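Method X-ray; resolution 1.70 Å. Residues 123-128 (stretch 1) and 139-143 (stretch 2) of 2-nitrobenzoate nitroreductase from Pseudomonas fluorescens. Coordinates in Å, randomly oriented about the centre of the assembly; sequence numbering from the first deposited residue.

Stretch 1, residues 123-128: PSTTID
Stretch 2 (139-143) WECKL

A buried carboxylate can organise an irregular loop by accepting hydrogen bonds from successive backbone amides, and the contact between residues 123-128 and the strand 139-143 of this nitroreductase is a compact example. E140 covers the most surface, within a total of 273 Å² counted over both sides. Its CB points toward the loop, and an m, t side chain with chi3 near -5° carries the carboxylate to the turn at T125 (phi/psi -83/-46) and T126 (-98/-9). There T125 N donates to E140 OE2 at 2.9 Å, and T126 N donates to E140 OE1, also at 2.9 Å. The p rotamer of T126 (chi1 63°) adds its hydroxyl, with OG1 donating to E140 OE1 at 2.6 Å, so threonine serves through both backbone and side chain. A water bridges the remaining gap, donating to S124 OG at 2.8 Å and to E140 OE2 at 2.7 Å.

I127, extended at -143/174, supplies the apolar part. Its CA lies 6.8 Å from that of E140, the closest register, and its p, t side chain lays CD1 3.6 Å from C141 N and 3.9 Å from E140 CA. Branched and buried, it packs along the strand backbone, while CG2 comes within 4.3 Å of CG in the all-extended tail of exposed K142 (m, t, t, t).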

# COMPACT_ATOMS: atom_id res chain seq x y z
N PRO A 123 8.55 -7.11 -24.67
CA PRO A 123 9.82 -7.38 -23.98
C PRO A 123 10.28 -6.24 -23.06
O PRO A 123 10.01 -5.06 -23.32
CB PRO A 123 10.80 -7.56 -25.14
CG PRO A 123 9.96 -8.03 -26.28
CD PRO A 123 8.64 -7.33 -26.12
N SER A 124 10.97 -6.61 -21.98
CA SER A 124 11.60 -5.63 -21.10
C SER A 124 13.03 -5.34 -21.56
O SER A 124 13.64 -6.15 -22.24
CB SER A 124 11.61 -6.11 -19.65
OG SER A 124 10.30 -6.18 -19.12
N THR A 125 13.55 -4.18 -21.14
CA THR A 125 14.88 -3.73 -21.54
C THR A 125 16.00 -4.32 -20.69
O THR A 125 17.01 -4.80 -21.21
CB THR A 125 14.96 -2.19 -21.49
OG1 THR A 125 14.05 -1.64 -22.44
CG2 THR A 125 16.36 -1.71 -21.80
N THR A 126 15.82 -4.30 -19.37
CA THR A 126 16.88 -4.71 -18.46
C THR A 126 16.76 -6.14 -17.96
O THR A 126 17.66 -6.64 -17.28
CB THR A 126 16.93 -3.80 -17.22
OG1 THR A 126 15.70 -3.94 -16.50
CG2 THR A 126 17.12 -2.35 -17.64
N ILE A 127 15.64 -6.79 -18.25
CA ILE A 127 15.42 -8.14 -17.76
C ILE A 127 14.69 -8.96 -18.81
O ILE A 127 14.27 -8.44 -19.84
CB ILE A 127 14.58 -8.16 -16.44
CG1 ILE A 127 13.26 -7.40 -16.64
CG2 ILE A 127 15.37 -7.57 -15.28
CD1 ILE A 127 12.34 -7.51 -15.44
N ASP A 128 14.53 -10.25 -18.54
CA ASP A 128 13.95 -11.17 -19.51
C ASP A 128 12.43 -11.24 -19.45
O ASP A 128 11.77 -11.52 -20.46
CB ASP A 128 14.52 -12.57 -19.31
CG ASP A 128 16.01 -12.64 -19.63
OD1 ASP A 128 16.45 -11.94 -20.56
OD2 ASP A 128 16.72 -13.39 -18.93
N TRP A 139 7.31 -1.56 -13.72
CA TRP A 139 8.62 -1.63 -13.09
C TRP A 139 9.31 -2.91 -13.53
O TRP A 139 8.76 -4.00 -13.37
CB TRP A 139 8.50 -1.62 -11.56
CG TRP A 139 7.98 -0.38 -10.92
CD1 TRP A 139 7.76 0.84 -11.50
CD2 TRP A 139 7.63 -0.23 -9.54
NE1 TRP A 139 7.30 1.73 -10.57
CE2 TRP A 139 7.22 1.10 -9.35
CE3 TRP A 139 7.62 -1.11 -8.44
CZ2 TRP A 139 6.78 1.58 -8.11
CZ3 TRP A 139 7.19 -0.63 -7.22
CH2 TRP A 139 6.78 0.70 -7.06
N GLU A 140 10.50 -2.78 -14.10
CA GLU A 140 11.38 -3.91 -14.35
C GLU A 140 12.18 -4.16 -13.08
O GLU A 140 12.93 -3.27 -12.62
CB GLU A 140 12.31 -3.62 -15.55
CG GLU A 140 11.53 -3.27 -16.83
CD GLU A 140 12.42 -3.08 -18.05
OE1 GLU A 140 13.66 -3.13 -17.89
OE2 GLU A 140 11.88 -2.88 -19.16
N CYS A 141 11.98 -5.35 -12.52
CA CYS A 141 12.45 -5.68 -11.18
C CYS A 141 13.33 -6.91 -11.09
O CYS A 141 13.15 -7.89 -11.83
CB CYS A 141 11.27 -5.89 -10.23
SG CYS A 141 10.07 -4.56 -10.24
N LYS A 142 14.25 -6.85 -10.13
CA LYS A 142 15.02 -8.00 -9.72
C LYS A 142 14.66 -8.35 -8.29
O LYS A 142 14.28 -7.49 -7.50
CB LYS A 142 16.52 -7.72 -9.86
CG LYS A 142 16.93 -7.53 -11.31
CD LYS A 142 18.42 -7.21 -11.43
CE LYS A 142 18.93 -7.35 -12.86
NZ LYS A 142 20.39 -7.04 -12.96
N LEU A 143 14.78 -9.63 -7.98
CA LEU A 143 14.52 -10.10 -6.63
C LEU A 143 15.58 -9.58 -5.68
O LEU A 143 16.77 -9.78 -5.91
CB LEU A 143 14.47 -11.63 -6.58
CG LEU A 143 14.19 -12.20 -5.20
CD1 LEU A 143 12.77 -11.80 -4.74
CD2 LEU A 143 14.37 -13.71 -5.15
O HOH W 1 9.23 -3.58 -19.38